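PDB 3FPW: extracellular haem-binding protein from Streptomyces reticuli, which binds haem outside the cell, probably degrades it, and as an oligomer appears to interact with its cognate two-component sensor kinase. Local coordinates for residues L65-A70 and T99-R104; D84-S89 and G172-D177; V90-R95 and P164-G169; K119-V124 and P147-L152; S125-T130 and G155-A160. All blocks are in the same frame, centred on the assembly; numbering follows the deposited sequence.

Contact 1 (L65-A70 and T99-R104)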
# COMPACT_ATOMS: atom_id res chain seq x y z
N LEU A 65 2.95 -28.63 5.87
CA LEU A 65 3.02 -29.37 4.61
C LEU A 65 4.37 -29.09 3.98
O LEU A 65 4.89 -27.96 4.02
CB LEU A 65 1.92 -28.91 3.64
CG LEU A 65 0.46 -29.11 3.99
CD1 LEU A 65 -0.41 -28.69 2.82
CD2 LEU A 65 0.22 -30.56 4.35
N THR A 66 4.96 -30.13 3.39
CA THR A 66 6.11 -29.94 2.54
C THR A 66 5.67 -29.24 1.27
O THR A 66 4.48 -29.29 0.89
CB THR A 66 6.72 -31.30 2.16
OG1 THR A 66 5.77 -32.07 1.41
CG2 THR A 66 7.16 -32.09 3.42
N LEU A 67 6.59 -28.55 0.61
CA LEU A 67 6.28 -28.02 -0.72
C LEU A 67 5.71 -29.10 -1.64
O LEU A 67 4.74 -28.86 -2.36
CB LEU A 67 7.48 -27.36 -1.37
CG LEU A 67 7.17 -26.80 -2.77
CD1 LEU A 67 6.01 -25.77 -2.77
CD2 LEU A 67 8.41 -26.20 -3.38
N GLU A 68 6.31 -30.29 -1.61
CA GLU A 68 5.81 -31.40 -2.43
C GLU A 68 4.31 -31.67 -2.18
O GLU A 68 3.52 -31.81 -3.13
CB GLU A 68 6.66 -32.67 -2.19
CG GLU A 68 6.16 -33.89 -2.95
CD GLU A 68 6.94 -35.17 -2.62
OE1 GLU A 68 6.81 -36.14 -3.40
OE2 GLU A 68 7.65 -35.23 -1.58
N ALA A 69 3.92 -31.73 -0.90
CA ALA A 69 2.52 -32.02 -0.55
C ALA A 69 1.62 -30.86 -0.94
O ALA A 69 0.53 -31.05 -1.50
CB ALA A 69 2.39 -32.28 0.94
N ALA A 70 2.06 -29.64 -0.65
CA ALA A 70 1.23 -28.47 -1.01
C ALA A 70 1.02 -28.37 -2.52
O ALA A 70 -0.07 -28.01 -3.00
CB ALA A 70 1.88 -27.21 -0.49
N THR A 99 2.05 -17.73 1.87
CA THR A 99 1.62 -18.49 0.70
C THR A 99 2.73 -19.45 0.31
O THR A 99 3.88 -19.05 0.18
CB THR A 99 1.31 -17.58 -0.49
OG1 THR A 99 0.24 -16.70 -0.11
CG2 THR A 99 0.89 -18.38 -1.71
N LEU A 100 2.39 -20.72 0.15
CA LEU A 100 3.33 -21.77 -0.23
C LEU A 100 3.28 -22.10 -1.72
O LEU A 100 4.32 -22.35 -2.34
CB LEU A 100 3.02 -23.06 0.53
CG LEU A 100 3.03 -22.98 2.05
CD1 LEU A 100 2.86 -24.41 2.58
CD2 LEU A 100 4.32 -22.38 2.57
N VAL A 101 2.08 -22.10 -2.29
CA VAL A 101 1.88 -22.42 -3.70
C VAL A 101 0.75 -21.57 -4.26
O VAL A 101 -0.27 -21.40 -3.59
CB VAL A 101 1.45 -23.91 -3.91
CG1 VAL A 101 1.07 -24.18 -5.39
CG2 VAL A 101 2.55 -24.85 -3.48
N THR A 102 0.93 -21.04 -5.46
CA THR A 102 -0.20 -20.51 -6.23
C THR A 102 -0.14 -21.04 -7.63
O THR A 102 0.95 -21.23 -8.20
CB THR A 102 -0.22 -18.96 -6.31
OG1 THR A 102 0.98 -18.48 -6.94
CG2 THR A 102 -0.37 -18.36 -4.94
N LEU A 103 -1.33 -21.27 -8.20
CA LEU A 103 -1.43 -21.75 -9.57
C LEU A 103 -2.58 -20.99 -10.20
O LEU A 103 -3.70 -21.02 -9.67
CB LEU A 103 -1.77 -23.23 -9.57
CG LEU A 103 -0.79 -24.21 -8.94
CD1 LEU A 103 -1.42 -25.62 -9.02
CD2 LEU A 103 0.54 -24.17 -9.68
N ARG A 104 -2.31 -20.28 -11.29
CA ARG A 104 -3.37 -19.54 -11.97
C ARG A 104 -3.85 -20.36 -13.18
O ARG A 104 -3.15 -20.48 -14.17
CB ARG A 104 -2.85 -18.17 -12.45
CG ARG A 104 -3.97 -17.27 -13.04
CD ARG A 104 -3.40 -16.06 -13.73
NE ARG A 104 -2.64 -15.25 -12.79
CZ ARG A 104 -3.06 -14.12 -12.23
NH1 ARG A 104 -4.28 -13.63 -12.54
NH2 ARG A 104 -2.26 -13.48 -11.38
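L67 and A70, in the first turn of helix 67-83, pack on L100 and V101 near the start of strand 99-104. The CA atoms of A70 and V101 are 6.7 Å apart. L100 and V101 both face V92 of the neighbouring strand 89-94, a classic beta bulge, and both turn their side chains to the helix start. T66 is the N-cap: its OG1 accepts from A69 N at 3.0 Å, with an N-H...O angle of 157°.

The contact itself is apolar. L67 has CG anti to its backbone N (chi1 179°), and its CD1 reaches V101 CG2 at 3.6 Å, the two side chains crossing at about a right angle. The same CD1 lies 3.8 Å from the carbonyl O of L100. V101 CG2 also meets A70 CB at 3.9 Å, so this one methyl touches both helix residues. L100 CD1 adds a looser touch on A70 CB at 4.3 Å.

A second subunit pairs with V101, T102 and L103 in an antiparallel ladder. The contact joins helix to sheet by van der Waals packing of methyl groups, while A69 N is met by T66 OG1 and L67 N by D106 of the second subunit.

Contact 2 (D84-S89 and G172-D177). With PO4 (phosphate ion), chain D.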
# COMPACT_ATOMS: atom_id res chain seq x y z
N ASP A 84 -14.10 -30.49 -15.02
CA ASP A 84 -15.45 -29.94 -15.13
C ASP A 84 -15.55 -28.76 -16.08
O ASP A 84 -16.61 -28.16 -16.22
CB ASP A 84 -15.93 -29.48 -13.77
CG ASP A 84 -16.13 -30.61 -12.80
OD1 ASP A 84 -15.95 -31.79 -13.20
OD2 ASP A 84 -16.47 -30.31 -11.65
N GLY A 85 -14.45 -28.43 -16.73
CA GLY A 85 -14.42 -27.29 -17.63
C GLY A 85 -14.45 -25.95 -16.92
O GLY A 85 -14.94 -24.96 -17.48
N ARG A 86 -13.97 -25.93 -15.68
CA ARG A 86 -13.89 -24.69 -14.90
C ARG A 86 -12.47 -24.12 -14.94
O ARG A 86 -11.50 -24.85 -15.19
CB ARG A 86 -14.33 -24.90 -13.44
CG ARG A 86 -15.78 -24.47 -13.12
CD ARG A 86 -16.74 -25.21 -14.02
NE ARG A 86 -18.15 -24.84 -13.89
CZ ARG A 86 -19.04 -25.55 -13.20
NH1 ARG A 86 -18.64 -26.62 -12.52
NH2 ARG A 86 -20.32 -25.18 -13.18
N HIS A 87 -12.38 -22.82 -14.71
CA HIS A 87 -11.11 -22.10 -14.82
C HIS A 87 -10.84 -21.39 -13.52
O HIS A 87 -11.53 -20.43 -13.21
CB HIS A 87 -11.24 -21.08 -15.95
CG HIS A 87 -11.72 -21.69 -17.22
ND1 HIS A 87 -10.89 -22.38 -18.07
CD2 HIS A 87 -12.97 -21.76 -17.76
CE1 HIS A 87 -11.59 -22.83 -19.09
NE2 HIS A 87 -12.85 -22.48 -18.92
N VAL A 88 -9.89 -21.88 -12.73
CA VAL A 88 -9.76 -21.41 -11.35
C VAL A 88 -8.32 -21.06 -11.05
O VAL A 88 -7.41 -21.48 -11.76
CB VAL A 88 -10.22 -22.46 -10.32
CG1 VAL A 88 -11.71 -22.83 -10.57
CG2 VAL A 88 -9.30 -23.72 -10.29
N SER A 89 -8.13 -20.26 -10.01
CA SER A 89 -6.83 -20.13 -9.39
C SER A 89 -6.87 -20.87 -8.07
O SER A 89 -7.94 -20.98 -7.43
CB SER A 89 -6.46 -18.65 -9.12
OG SER A 89 -6.32 -17.90 -10.32
N GLY A 172 -12.82 -18.65 -8.87
CA GLY A 172 -12.95 -18.58 -10.33
C GLY A 172 -14.10 -19.41 -10.88
O GLY A 172 -14.48 -19.23 -12.04
N ALA A 173 -14.64 -20.33 -10.08
CA ALA A 173 -15.81 -21.10 -10.50
C ALA A 173 -17.07 -20.24 -10.38
O ALA A 173 -17.05 -19.16 -9.76
CB ALA A 173 -15.97 -22.38 -9.69
N PRO A 174 -18.18 -20.71 -10.95
CA PRO A 174 -19.38 -19.89 -10.97
C PRO A 174 -20.01 -19.69 -9.60
O PRO A 174 -20.89 -18.83 -9.45
CB PRO A 174 -20.33 -20.68 -11.87
CG PRO A 174 -19.52 -21.60 -12.63
CD PRO A 174 -18.28 -21.88 -11.86
N SER A 175 -19.60 -20.47 -8.61
CA SER A 175 -20.11 -20.28 -7.25
C SER A 175 -19.02 -20.64 -6.26
O SER A 175 -18.10 -21.42 -6.56
CB SER A 175 -21.36 -21.13 -7.00
OG SER A 175 -21.04 -22.52 -6.87
N GLY A 176 -19.11 -20.05 -5.08
CA GLY A 176 -18.18 -20.37 -3.99
C GLY A 176 -18.30 -21.83 -3.59
O GLY A 176 -17.31 -22.48 -3.22
N ASP A 177 -19.51 -22.37 -3.68
CA ASP A 177 -19.69 -23.76 -3.30
C ASP A 177 -18.93 -24.68 -4.26
O ASP A 177 -18.31 -25.65 -3.84
CB ASP A 177 -21.17 -24.12 -3.21
CG ASP A 177 -21.84 -23.54 -1.95
OD1 ASP A 177 -21.13 -23.13 -0.98
OD2 ASP A 177 -23.08 -23.48 -1.95
P PO4 D . -14.64 -16.16 -6.64
O1 PO4 D . -14.62 -17.57 -7.22
O2 PO4 D . -16.01 -15.59 -6.93
O3 PO4 D . -14.50 -16.32 -5.16
O4 PO4 D . -13.55 -15.18 -7.15
O HOH W 1 -14.84 -21.30 -13.95
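R86 lays its side chain against A173 and P174, and V88 backs onto the chain at G172 and A173. The close fit is here. R86 bends at chi2 (57°), and its guanidinium has P174 CD over one face, with R86 NE 3.6 Å from that carbon. The two side chains cross at about a right angle. G172 CA is 4.4 Å from V88 CA, and the G172 phi of 121° suits glycine. A CB there would run into H87 O. V88 CG1 rests 3.9 Å from A173 N.

The segments are the loop from helix 67-83 into strand 89-94 and the turn from strand 163-171 into helix 176-187. G85 ends the first helix in a Schellman motif. S175 is the N-cap of the second.

The side at H87, an exposed residue, is looser. H87 O and G172 O, both acceptors, stand 3.4 Å apart without bonding. A water joins the segments, accepting from H87 N and donating to G172 O at 2.8 Å. R86 NH1 bonds to Y182 OH, and the R86 side chain also comes within about 3 Å of a bound iron(III) ion. G172 N donates to O1 of a phosphate ion at 2.7 Å. This ion, probably from the crystallisation liquor, is also bound by K119.

Contact 3 (V90-R95 and P164-G169)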
# COMPACT_ATOMS: atom_id res chain seq x y z
N VAL A 90 -5.71 -21.35 -7.63
CA VAL A 90 -5.63 -22.14 -6.41
C VAL A 90 -4.44 -21.64 -5.59
O VAL A 90 -3.38 -21.34 -6.14
CB VAL A 90 -5.46 -23.66 -6.72
CG1 VAL A 90 -5.41 -24.48 -5.43
CG2 VAL A 90 -6.61 -24.15 -7.59
N ALA A 91 -4.64 -21.53 -4.29
CA ALA A 91 -3.53 -21.16 -3.41
C ALA A 91 -3.45 -22.11 -2.25
O ALA A 91 -4.49 -22.52 -1.71
CB ALA A 91 -3.71 -19.75 -2.88
N VAL A 92 -2.22 -22.40 -1.80
CA VAL A 92 -2.07 -23.09 -0.52
C VAL A 92 -1.30 -22.16 0.41
O VAL A 92 -0.23 -21.67 0.06
CB VAL A 92 -1.32 -24.44 -0.68
CG1 VAL A 92 -1.12 -25.14 0.66
CG2 VAL A 92 -2.04 -25.36 -1.69
N VAL A 93 -1.89 -21.88 1.57
CA VAL A 93 -1.32 -20.93 2.53
C VAL A 93 -1.04 -21.65 3.86
O VAL A 93 -1.87 -22.39 4.39
CB VAL A 93 -2.29 -19.71 2.74
CG1 VAL A 93 -1.77 -18.79 3.86
CG2 VAL A 93 -2.48 -18.93 1.43
N ASP A 94 0.17 -21.47 4.37
CA ASP A 94 0.56 -22.09 5.64
C ASP A 94 -0.18 -21.45 6.82
O ASP A 94 -0.60 -20.28 6.76
CB ASP A 94 2.09 -21.86 5.82
CG ASP A 94 2.70 -22.79 6.86
OD1 ASP A 94 3.28 -23.83 6.44
OD2 ASP A 94 2.58 -22.50 8.07
N ARG A 95 -0.28 -22.19 7.91
CA ARG A 95 -0.83 -21.67 9.15
C ARG A 95 -0.06 -20.44 9.63
O ARG A 95 -0.58 -19.59 10.37
CB ARG A 95 -0.82 -22.79 10.20
CG ARG A 95 -1.13 -22.34 11.61
CD ARG A 95 -2.55 -21.84 11.83
NE ARG A 95 -2.72 -21.54 13.27
CZ ARG A 95 -3.86 -21.15 13.81
NH1 ARG A 95 -4.94 -21.01 13.04
NH2 ARG A 95 -3.95 -20.89 15.12
N PRO A 164 -4.48 -26.92 12.76
CA PRO A 164 -4.41 -26.49 11.35
C PRO A 164 -2.98 -26.25 10.89
O PRO A 164 -2.20 -25.63 11.64
CB PRO A 164 -5.21 -25.15 11.36
CG PRO A 164 -5.16 -24.69 12.79
CD PRO A 164 -5.17 -25.95 13.62
N VAL A 165 -2.61 -26.74 9.71
CA VAL A 165 -1.26 -26.49 9.17
C VAL A 165 -1.27 -25.75 7.83
O VAL A 165 -0.28 -25.12 7.46
CB VAL A 165 -0.39 -27.78 9.06
CG1 VAL A 165 -0.08 -28.36 10.45
CG2 VAL A 165 -1.09 -28.80 8.18
N ALA A 166 -2.38 -25.82 7.11
CA ALA A 166 -2.47 -25.14 5.83
C ALA A 166 -3.93 -24.88 5.48
O ALA A 166 -4.83 -25.51 6.03
CB ALA A 166 -1.81 -25.97 4.73
N GLY A 167 -4.14 -23.95 4.57
CA GLY A 167 -5.46 -23.79 3.95
C GLY A 167 -5.29 -23.91 2.46
O GLY A 167 -4.28 -23.47 1.91
N ILE A 168 -6.28 -24.49 1.78
CA ILE A 168 -6.31 -24.53 0.33
C ILE A 168 -7.49 -23.67 -0.11
O ILE A 168 -8.61 -23.85 0.39
CB ILE A 168 -6.52 -25.95 -0.18
CG1 ILE A 168 -5.38 -26.84 0.30
CG2 ILE A 168 -6.62 -25.94 -1.71
CD1 ILE A 168 -5.58 -28.33 0.01
N GLY A 169 -7.23 -22.70 -0.99
CA GLY A 169 -8.25 -21.78 -1.47
C GLY A 169 -8.39 -21.83 -2.97
O GLY A 169 -7.42 -21.97 -3.68
O HOH W 2 1.78 -26.00 5.84
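R95 and P164 meet at one end of this strand pair. R95 has CG anti to its backbone N (chi1 169°), and chi2 (66°) turns CD aside. The R95 side chain lies beside P164, pointing the same way. P164 CG sits over one face of the guanidinium, offset toward the rim, 3.7 Å from R95 NH1. R95 NH1 donates to V124 O, and NH2 to G107 O of a neighbouring subunit.

Strands 89-94 and 163-171 run antiparallel as the central pair of the four-stranded sheet. A91 with G169 and V93 with G167 are hydrogen-bonded pairs. V92 with I168 and D94 with A166 are non-hydrogen-bonded pairs. G167 N donates to V93 O at 2.8 Å, in the carbonyl plane. The last bond differs: R95 N meets V165 O at 3.0 Å from above the carbonyl plane, next to the bulge where V165 and A166 both face V158.

V92 CG2 touches I168 CG1 at 4.2 Å, side by side on the face that helix 67-83 covers. On the other face A91 and V93, paired with G169 and G167, meet helix 112-126.

A water donates to D94 OD1 at 2.7 Å and to V165 O at 2.8 Å. At this end side-chain and water bonds join the last backbone bond. Three bonds hold the buried D94 carboxylate: the water and H64 ND1 at OD1, N96 N at OD2.

Contact 4 (K119-V124 and P147-L152). With PO4 (phosphate ion), chain G; PO4 (phosphate ion), chain D.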
# COMPACT_ATOMS: atom_id res chain seq x y z
N LYS A 119 -8.91 -16.67 0.64
CA LYS A 119 -9.72 -17.77 1.16
C LYS A 119 -8.87 -18.79 1.91
O LYS A 119 -9.28 -19.26 2.97
CB LYS A 119 -10.49 -18.49 0.05
CG LYS A 119 -11.57 -17.62 -0.57
CD LYS A 119 -12.33 -18.43 -1.59
CE LYS A 119 -13.20 -17.57 -2.49
NZ LYS A 119 -13.86 -18.39 -3.57
N ALA A 120 -7.74 -19.16 1.33
CA ALA A 120 -6.84 -20.10 2.00
C ALA A 120 -6.36 -19.57 3.36
O ALA A 120 -6.32 -20.31 4.36
CB ALA A 120 -5.65 -20.42 1.07
N PHE A 121 -5.95 -18.30 3.39
CA PHE A 121 -5.50 -17.67 4.62
C PHE A 121 -6.64 -17.72 5.67
O PHE A 121 -6.42 -17.94 6.85
CB PHE A 121 -5.15 -16.21 4.29
CG PHE A 121 -4.69 -15.39 5.47
CD1 PHE A 121 -5.57 -14.57 6.18
CD2 PHE A 121 -3.35 -15.43 5.87
CE1 PHE A 121 -5.13 -13.81 7.28
CE2 PHE A 121 -2.92 -14.66 6.95
CZ PHE A 121 -3.81 -13.87 7.65
N THR A 122 -7.87 -17.49 5.22
CA THR A 122 -8.99 -17.38 6.14
C THR A 122 -9.32 -18.74 6.73
O THR A 122 -9.55 -18.88 7.95
CB THR A 122 -10.19 -16.77 5.43
OG1 THR A 122 -9.80 -15.48 4.96
CG2 THR A 122 -11.36 -16.62 6.39
N ALA A 123 -9.33 -19.76 5.87
CA ALA A 123 -9.59 -21.12 6.32
C ALA A 123 -8.56 -21.61 7.35
O ALA A 123 -8.93 -22.26 8.35
CB ALA A 123 -9.62 -22.07 5.13
N VAL A 124 -7.28 -21.33 7.12
CA VAL A 124 -6.24 -21.82 8.03
C VAL A 124 -6.21 -21.01 9.32
O VAL A 124 -5.83 -21.52 10.36
CB VAL A 124 -4.83 -21.90 7.39
CG1 VAL A 124 -4.21 -20.53 7.29
CG2 VAL A 124 -3.93 -22.83 8.23
N PRO A 147 -7.86 -7.82 8.56
CA PRO A 147 -7.02 -7.73 7.38
C PRO A 147 -6.65 -9.09 6.81
O PRO A 147 -6.39 -10.05 7.55
CB PRO A 147 -5.77 -7.01 7.91
CG PRO A 147 -6.33 -6.11 8.93
CD PRO A 147 -7.35 -6.97 9.65
N GLY A 148 -6.65 -9.16 5.48
CA GLY A 148 -6.13 -10.33 4.76
C GLY A 148 -7.15 -11.44 4.58
O GLY A 148 -6.87 -12.46 3.95
N THR A 149 -8.34 -11.23 5.12
CA THR A 149 -9.39 -12.26 5.09
C THR A 149 -10.39 -12.15 3.92
O THR A 149 -10.56 -11.09 3.30
CB THR A 149 -10.18 -12.30 6.40
OG1 THR A 149 -10.89 -11.07 6.57
CG2 THR A 149 -9.22 -12.50 7.60
N LEU A 150 -11.06 -13.26 3.64
CA LEU A 150 -12.14 -13.29 2.67
C LEU A 150 -13.11 -14.36 3.10
O LEU A 150 -12.81 -15.55 3.00
CB LEU A 150 -11.60 -13.55 1.26
CG LEU A 150 -12.68 -13.59 0.18
CD1 LEU A 150 -13.58 -12.37 0.22
CD2 LEU A 150 -12.00 -13.73 -1.20
N PHE A 151 -14.26 -13.94 3.61
CA PHE A 151 -15.23 -14.86 4.19
C PHE A 151 -16.23 -15.31 3.12
O PHE A 151 -17.40 -14.92 3.09
CB PHE A 151 -15.95 -14.14 5.33
CG PHE A 151 -15.14 -14.10 6.59
CD1 PHE A 151 -14.08 -13.22 6.74
CD2 PHE A 151 -15.42 -14.98 7.64
CE1 PHE A 151 -13.33 -13.19 7.92
CE2 PHE A 151 -14.66 -14.95 8.81
CZ PHE A 151 -13.61 -14.06 8.95
N LEU A 152 -15.74 -16.12 2.20
CA LEU A 152 -16.49 -16.49 1.01
C LEU A 152 -16.09 -17.92 0.68
O LEU A 152 -14.90 -18.25 0.67
CB LEU A 152 -16.08 -15.54 -0.12
CG LEU A 152 -16.67 -15.80 -1.50
CD1 LEU A 152 -18.20 -15.58 -1.48
CD2 LEU A 152 -15.98 -14.90 -2.50
P PO4 G . -6.12 -6.02 3.57
O1 PO4 G . -7.30 -6.91 3.87
O2 PO4 G . -6.30 -5.34 2.23
O3 PO4 G . -6.01 -4.97 4.66
O4 PO4 G . -4.85 -6.84 3.54
P PO4 D . -14.64 -16.16 -6.64
O1 PO4 D . -14.62 -17.57 -7.22
O2 PO4 D . -16.01 -15.59 -6.93
O3 PO4 D . -14.50 -16.32 -5.16
O4 PO4 D . -13.55 -15.18 -7.15
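T122 OG1 has two partners: it accepts from L150 N at 2.9 Å with an N-H...O angle of 163°, and it bonds to R118 O in its own helix. Its torsion (chi1 -59°) puts OG1 beside the backbone N and CG2 anti to that N. The CG2 methyl stands over the centre of the F151 ring, 4.2 Å from the centroid, a CH-pi contact. F121 CD1 approaches G148 O at 3.3 Å.

K119 stretches out past L150 and L152, with CD 3.4 Å from L152 O. Its NZ lies among four acceptors, which must share its three N-H groups: O3 of a phosphate ion at 2.7 Å, D179 in a salt bridge, and the carbonyls of A153 and V170. An alanine here would probably leave D179 without its charged mate and open a gap beside L150 and L152. A second phosphate ion takes a bond from G148 N at 2.8 Å. Both ions probably come from the crystallisation liquor.

The 147-152 segment is a loop, with an inverse gamma turn centred on F151, that leads toward strand 155-160. It packs against helix 112-126. Helix 130-135 adds L133 against both T122 and F151, and K119 reaches A171 of strand 163-171.

Contact 5 (S125-T130 and G155-A160)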
# COMPACT_ATOMS: atom_id res chain seq x y z
N SER A 125 -6.65 -19.75 9.26
CA SER A 125 -6.70 -18.91 10.45
C SER A 125 -7.73 -19.38 11.47
O SER A 125 -7.47 -19.30 12.67
CB SER A 125 -7.00 -17.46 10.07
OG SER A 125 -5.89 -16.87 9.42
N TRP A 126 -8.88 -19.84 10.99
CA TRP A 126 -9.95 -20.31 11.89
C TRP A 126 -10.13 -21.83 11.88
O TRP A 126 -10.98 -22.36 12.59
CB TRP A 126 -11.28 -19.59 11.60
CG TRP A 126 -11.32 -18.21 12.19
CD1 TRP A 126 -11.70 -17.87 13.46
CD2 TRP A 126 -10.97 -16.98 11.54
NE1 TRP A 126 -11.60 -16.51 13.64
CE2 TRP A 126 -11.14 -15.94 12.48
CE3 TRP A 126 -10.51 -16.67 10.26
CZ2 TRP A 126 -10.90 -14.60 12.16
CZ3 TRP A 126 -10.26 -15.32 9.95
CH2 TRP A 126 -10.45 -14.31 10.91
N ASN A 127 -9.29 -22.53 11.11
CA ASN A 127 -9.40 -23.98 11.01
C ASN A 127 -10.82 -24.42 10.66
O ASN A 127 -11.39 -25.32 11.29
CB ASN A 127 -8.91 -24.67 12.28
CG ASN A 127 -8.76 -26.15 12.10
OD1 ASN A 127 -8.56 -26.63 10.98
ND2 ASN A 127 -8.84 -26.90 13.21
N ALA A 128 -11.37 -23.80 9.63
CA ALA A 128 -12.76 -24.06 9.24
C ALA A 128 -12.92 -23.71 7.77
O ALA A 128 -12.26 -22.80 7.28
CB ALA A 128 -13.72 -23.19 10.08
N PRO A 129 -13.83 -24.40 7.07
CA PRO A 129 -14.13 -24.06 5.67
C PRO A 129 -14.70 -22.64 5.59
O PRO A 129 -15.45 -22.23 6.48
CB PRO A 129 -15.20 -25.08 5.28
CG PRO A 129 -15.19 -26.14 6.34
CD PRO A 129 -14.69 -25.48 7.59
N THR A 130 -14.36 -21.88 4.55
CA THR A 130 -14.82 -20.51 4.51
C THR A 130 -16.33 -20.42 4.25
O THR A 130 -16.95 -19.42 4.61
CB THR A 130 -14.06 -19.64 3.47
OG1 THR A 130 -14.05 -20.30 2.20
CG2 THR A 130 -12.61 -19.38 3.94
N GLY A 155 -12.43 -21.87 0.55
CA GLY A 155 -11.19 -22.23 1.29
C GLY A 155 -11.48 -23.35 2.28
O GLY A 155 -12.53 -23.38 2.89
N THR A 156 -10.55 -24.28 2.42
CA THR A 156 -10.74 -25.40 3.35
C THR A 156 -9.43 -25.70 4.09
O THR A 156 -8.37 -25.64 3.49
CB THR A 156 -11.31 -26.66 2.63
OG1 THR A 156 -11.83 -27.57 3.61
CG2 THR A 156 -10.26 -27.35 1.80
N PRO A 157 -9.52 -26.04 5.38
CA PRO A 157 -8.28 -26.28 6.12
C PRO A 157 -7.75 -27.70 6.01
O PRO A 157 -8.48 -28.65 5.70
CB PRO A 157 -8.68 -26.00 7.57
CG PRO A 157 -10.13 -26.42 7.62
CD PRO A 157 -10.69 -25.98 6.28
N VAL A 158 -6.46 -27.83 6.30
CA VAL A 158 -5.80 -29.12 6.36
C VAL A 158 -5.11 -29.14 7.70
O VAL A 158 -4.50 -28.15 8.11
CB VAL A 158 -4.77 -29.27 5.23
CG1 VAL A 158 -3.91 -30.50 5.45
CG2 VAL A 158 -5.47 -29.32 3.84
N THR A 159 -5.21 -30.27 8.40
CA THR A 159 -4.64 -30.34 9.72
C THR A 159 -3.55 -31.39 9.82
O THR A 159 -3.36 -32.19 8.91
CB THR A 159 -5.69 -30.70 10.80
OG1 THR A 159 -6.26 -31.98 10.48
CG2 THR A 159 -6.79 -29.64 10.87
N ALA A 160 -2.84 -31.34 10.93
CA ALA A 160 -1.89 -32.37 11.33
C ALA A 160 -1.92 -32.40 12.85
O ALA A 160 -1.81 -31.37 13.49
CB ALA A 160 -0.48 -32.04 10.80
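N127 is the first residue of the 125-130 segment to touch strand 155-160. It follows helix 112-126 and has positive phi. Its CG lies anti to the backbone N (chi1 -169°). N127 OD1 meets two carbons, P157 CB and T159 CG2, each at 3.5 Å. N127 crosses both of these side chains at about a right angle.

At A128 the contact passes to the backbone. P157 CD is 3.5 Å from A128 C, and P157 CG is equally near A128 N, so the P157 ring packs on the peptide chain. P129 follows, with its CD 4.2 Å from P157 CD. P129 CA makes a CA-H...O contact with G155 O.

P129 stands at the N-cap position of helix 130-135, and T130 closes the contact. T130 N donates to G155 O at 2.9 Å. In return G155 N donates to T130 OG1 at 2.8 Å, with an N-H...O angle of 159°. The chi1 of 51° sets OG1 between the backbone N and the carbonyl carbon, and OG1 also bonds to L152 O. A valine in its place would probably leave G155 N and L152 O without this partner.

G155 is thus bound through both its N and its O to one residue. This polar pair joins the start of the strand to the start of helix 130-135, while farther along the strand proline and threonine carbons pack on the turn.

Contacts 1, 3 and 5 are buried and all reach the four-stranded sheet, whereas contact 2 is at the surface and contact 4 is partly buried. Contact 3 is the central strand pair of the sheet, rich in backbone bonds. Contact 1 sets a helix start on one strand that is outermost within this chain, mainly through methyl groups. Contact 5 reaches the other such strand and mixes proline packing with threonine bonds. Contacts 4 and 5 share helix 112-126 and adjoin. Contact 3 touches contact 4 through the same helix. Contacts 2 and 4, about 17 Å apart between centres, touch the same phosphate ion. A water bridges contact 2 and another contact 3.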